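Long-range contact in polycomb protein Sfmbt (Drosophila melanogaster, PDB 5J8Y), which pairs its SAM domain with that of Scm and thereby probably helps bring the Polycomb complex PRC1 to Polycomb response elements: residues W9-V14 against K34-L40. Sequence-based numbering, arbitrary orientation.
Sequences WNVYDV and KIDGKRL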
ATOM      1  N   TRP C   9       5.950  11.218 -20.604  1.00 30.58           N
ATOM      2  CA  TRP C   9       5.212  12.062 -19.669  1.00 28.37           C
ATOM      3  C   TRP C   9       6.068  13.091 -18.892  1.00 29.82           C
ATOM      4  O   TRP C   9       7.126  12.787 -18.405  1.00 30.49           O
ATOM      5  CB  TRP C   9       4.545  11.192 -18.613  1.00 30.10           C
ATOM      6  CG  TRP C   9       3.389  10.286 -19.039  1.00 31.76           C
ATOM      7  CD1 TRP C   9       2.841  10.119 -20.280  1.00 32.04           C
ATOM      8  CD2 TRP C   9       2.679   9.420 -18.176  1.00 29.64           C
ATOM      9  NE1 TRP C   9       1.826   9.199 -20.228  1.00 32.91           N
ATOM     10  CE2 TRP C   9       1.704   8.762 -18.940  1.00 31.48           C
ATOM     11  CE3 TRP C   9       2.773   9.137 -16.822  1.00 29.04           C
ATOM     12  CZ2 TRP C   9       0.853   7.838 -18.392  1.00 32.16           C
ATOM     13  CZ3 TRP C   9       1.931   8.257 -16.294  1.00 30.51           C
ATOM     14  CH2 TRP C   9       0.965   7.615 -17.065  1.00 31.06           C
ATOM     15  N   ASN C  10       5.569  14.311 -18.763  1.00 29.27           N
ATOM     16  CA  ASN C  10       6.140  15.312 -17.855  1.00 30.79           C
ATOM     17  C   ASN C  10       5.466  15.279 -16.473  1.00 29.54           C
ATOM     18  O   ASN C  10       4.674  14.419 -16.225  1.00 30.22           O
ATOM     19  CB  ASN C  10       6.064  16.718 -18.446  1.00 28.65           C
ATOM     20  CG  ASN C  10       4.657  17.122 -18.780  1.00 29.35           C
ATOM     21  OD1 ASN C  10       3.714  16.720 -18.126  1.00 26.76           O
ATOM     22  ND2 ASN C  10       4.515  17.927 -19.818  1.00 30.18           N
ATOM     23  N   VAL C  11       5.784  16.255 -15.619  1.00 29.70           N
ATOM     24  CA  VAL C  11       5.275  16.328 -14.268  1.00 31.18           C
ATOM     25  C   VAL C  11       3.756  16.437 -14.281  1.00 31.67           C
ATOM     26  O   VAL C  11       3.077  15.820 -13.485  1.00 30.90           O
ATOM     27  CB  VAL C  11       5.790  17.557 -13.474  1.00 33.02           C
ATOM     28  CG1 VAL C  11       5.252  17.489 -12.071  1.00 35.00           C
ATOM     29  CG2 VAL C  11       7.296  17.638 -13.424  1.00 34.25           C
ATOM     30  N   TYR C  12       3.237  17.239 -15.197  1.00 30.74           N
ATOM     31  CA  TYR C  12       1.798  17.375 -15.378  1.00 31.23           C
ATOM     32  C   TYR C  12       1.168  16.079 -15.835  1.00 28.89           C
ATOM     33  O   TYR C  12       0.067  15.763 -15.458  1.00 30.88           O
ATOM     34  CB  TYR C  12       1.447  18.536 -16.309  1.00 31.70           C
ATOM     35  CG  TYR C  12      -0.046  18.733 -16.519  1.00 31.41           C
ATOM     36  CD1 TYR C  12      -0.798  19.509 -15.662  1.00 32.27           C
ATOM     37  CD2 TYR C  12      -0.685  18.157 -17.585  1.00 32.57           C
ATOM     38  CE1 TYR C  12      -2.139  19.685 -15.871  1.00 33.03           C
ATOM     39  CE2 TYR C  12      -2.007  18.324 -17.800  1.00 31.73           C
ATOM     40  CZ  TYR C  12      -2.732  19.084 -16.946  1.00 33.46           C
ATOM     41  OH  TYR C  12      -4.048  19.219 -17.179  1.00 37.38           O
ATOM     42  N   ASP C  13       1.852  15.342 -16.681  1.00 29.97           N
ATOM     43  CA  ASP C  13       1.330  14.069 -17.143  1.00 29.98           C
ATOM     44  C   ASP C  13       1.135  13.113 -15.914  1.00 28.92           C
ATOM     45  O   ASP C  13       0.140  12.471 -15.787  1.00 27.70           O
ATOM     46  CB  ASP C  13       2.285  13.452 -18.149  1.00 30.38           C
ATOM     47  CG  ASP C  13       2.193  14.090 -19.551  1.00 31.83           C
ATOM     48  OD1 ASP C  13       1.101  14.128 -20.124  1.00 31.31           O
ATOM     49  OD2 ASP C  13       3.226  14.516 -20.045  1.00 28.71           O
ATOM     50  N   VAL C  14       2.102  13.088 -15.010  1.00 27.76           N
ATOM     51  CA  VAL C  14       2.060  12.237 -13.823  1.00 28.66           C
ATOM     52  C   VAL C  14       0.902  12.647 -12.895  1.00 30.49           C
ATOM     53  O   VAL C  14       0.236  11.823 -12.309  1.00 30.88           O
ATOM     54  CB  VAL C  14       3.425  12.254 -13.095  1.00 28.92           C
ATOM     55  CG1 VAL C  14       3.377  11.477 -11.806  1.00 31.67           C
ATOM     56  CG2 VAL C  14       4.531  11.699 -13.992  1.00 28.39           C
ATOM     57  N   LYS C  34       9.074  16.967  -8.584  1.00 40.52           N
ATOM     58  CA  LYS C  34       9.322  16.839  -9.974  1.00 39.08           C
ATOM     59  C   LYS C  34       9.478  15.412 -10.401  1.00 37.60           C
ATOM     60  O   LYS C  34      10.501  14.963 -10.853  1.00 38.70           O
ATOM     61  CB  LYS C  34      10.509  17.691 -10.359  1.00 42.75           C
ATOM     62  CG  LYS C  34      10.185  19.170 -10.399  1.00 44.88           C
ATOM     63  CD  LYS C  34      11.281  19.985 -11.003  1.00 52.50           C
ATOM     64  CE  LYS C  34      11.059  20.321 -12.474  1.00 59.01           C
ATOM     65  NZ  LYS C  34      12.214  21.099 -13.014  1.00 58.88           N
ATOM     66  N   ILE C  35       8.385  14.699 -10.243  1.00 36.44           N
ATOM     67  CA  ILE C  35       8.264  13.336 -10.682  1.00 36.54           C
ATOM     68  C   ILE C  35       7.524  13.362 -12.019  1.00 32.88           C
ATOM     69  O   ILE C  35       6.327  13.525 -12.068  1.00 30.63           O
ATOM     70  CB  ILE C  35       7.500  12.475  -9.666  1.00 35.10           C
ATOM     71  CG1 ILE C  35       8.158  12.550  -8.288  1.00 37.09           C
ATOM     72  CG2 ILE C  35       7.362  11.048 -10.179  1.00 34.20           C
ATOM     73  CD1 ILE C  35       9.389  11.716  -8.105  1.00 37.70           C
ATOM     74  N   ASP C  36       8.294  13.252 -13.086  1.00 32.41           N
ATOM     75  CA  ASP C  36       7.795  13.085 -14.438  1.00 31.01           C
ATOM     76  C   ASP C  36       7.762  11.597 -14.797  1.00 32.95           C
ATOM     77  O   ASP C  36       8.097  10.758 -13.987  1.00 30.42           O
ATOM     78  CB  ASP C  36       8.636  13.899 -15.444  1.00 33.99           C
ATOM     79  CG  ASP C  36      10.036  13.345 -15.638  1.00 34.26           C
ATOM     80  OD1 ASP C  36      10.430  12.447 -14.886  1.00 33.52           O
ATOM     81  OD2 ASP C  36      10.762  13.829 -16.525  1.00 33.28           O
ATOM     82  N   GLY C  37       7.291  11.288 -15.996  1.00 31.12           N
ATOM     83  CA  GLY C  37       7.204   9.921 -16.458  1.00 32.73           C
ATOM     84  C   GLY C  37       8.458   9.101 -16.195  1.00 32.81           C
ATOM     85  O   GLY C  37       8.402   8.071 -15.556  1.00 33.47           O
ATOM     86  N   LYS C  38       9.591   9.586 -16.679  1.00 32.39           N
ATOM     87  CA  LYS C  38      10.845   8.874 -16.574  1.00 33.21           C
ATOM     88  C   LYS C  38      11.162   8.487 -15.147  1.00 35.07           C
ATOM     89  O   LYS C  38      11.449   7.368 -14.839  1.00 34.66           O
ATOM     90  CB  LYS C  38      11.977   9.757 -17.112  1.00 38.74           C
ATOM     91  CG  LYS C  38      13.382   9.347 -16.813  1.00 42.42           C
ATOM     92  CD  LYS C  38      14.312   9.871 -17.893  1.00 46.02           C
ATOM     93  CE  LYS C  38      15.695   9.303 -17.707  1.00 53.83           C
ATOM     94  NZ  LYS C  38      15.937   7.987 -18.312  1.00 50.97           N
ATOM     95  N   ARG C  39      11.092   9.444 -14.243  1.00 35.11           N
ATOM     96  CA  ARG C  39      11.351   9.178 -12.859  1.00 35.65           C
ATOM     97  C   ARG C  39      10.274   8.285 -12.274  1.00 34.12           C
ATOM     98  O   ARG C  39      10.547   7.462 -11.433  1.00 34.60           O
ATOM     99  CB  ARG C  39      11.511  10.442 -12.072  1.00 35.86           C
ATOM    100  CG  ARG C  39      11.757  10.234 -10.607  1.00 38.65           C
ATOM    101  CD  ARG C  39      13.022   9.501 -10.199  1.00 40.75           C
ATOM    102  NE  ARG C  39      13.097   9.536  -8.755  1.00 42.99           N
ATOM    103  CZ  ARG C  39      13.818   8.762  -7.980  1.00 46.36           C
ATOM    104  NH1 ARG C  39      14.633   7.852  -8.454  1.00 49.75           N
ATOM    105  NH2 ARG C  39      13.697   8.910  -6.689  1.00 48.41           N
ATOM    106  N   LEU C  40       9.065   8.435 -12.728  1.00 30.76           N
ATOM    107  CA  LEU C  40       7.986   7.614 -12.262  1.00 31.16           C
ATOM    108  C   LEU C  40       8.332   6.132 -12.352  1.00 31.26           C
ATOM    109  O   LEU C  40       8.384   5.430 -11.379  1.00 28.78           O
ATOM    110  CB  LEU C  40       6.744   7.824 -13.089  1.00 29.78           C
ATOM    111  CG  LEU C  40       5.467   7.168 -12.563  1.00 28.44           C
ATOM    112  CD1 LEU C  40       5.020   7.652 -11.206  1.00 28.02           C
ATOM    113  CD2 LEU C  40       4.337   7.256 -13.547  1.00 30.26           C
TER
HETATM  114  O   HOH W   1       9.705  11.595 -18.598  1.00 33.62           O
HETATM  115  O   HOH W   2       3.996  14.939 -11.095  1.00 29.97           O
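The indole of W9 meets L40 through the benzo end of its ring system, where CZ3 lies 3.8 Å from L40 CD2 in an oblique approach. Its CG is anti to its own carbonyl carbon (chi1 -69°), which carries the ring past G37 to L40 and on to F17, whose ring meets it at about 45°, and to L69 of helix 56-71. G37 leaves room for this: W9 CB sits 3.7 Å from G37 CA, where a side chain would collide. The other flat group, the carboxylate of D36, turns back on its own chain, and OD1 accepts from R39 N in a nearly straight bond (N-H...O 172°), as the N-cap of helix 37-40. D36 CB, meanwhile, rests 3.5 Å from W9 O.

That carbonyl oxygen is gripped twice, by G37 N at 2.8 Å, which comes from above the carbonyl plane, and by a water that also accepts from K38 N. A second water donates to both V11 O and I35 O. Between these polar links V14 pushes its two methyls at the backbone of 35-37, CG2 standing 3.2 Å from I35 O, while CG1 reaches the side chains of I35 and L40. All three also touch F30 of helix 27-32, in the interior of the SAM bundle.

N10 and D13 form a capping box at the start of helix 11-20, so the contact joins two capped helix starts. With an alanine at D36, R39 N would probably lose its capping acceptor, and the first turn of helix 37-40 would be likely to fray. N10 OD1 takes D13 N as D36 OD1 takes R39 N, whereas the amides of G37 and K38 turn across to W9 O, directly and through water; the start of helix 37-40 is thereby tied to the residues leading into helix 11-20, with V14, I35 and L40 sealing the buried side.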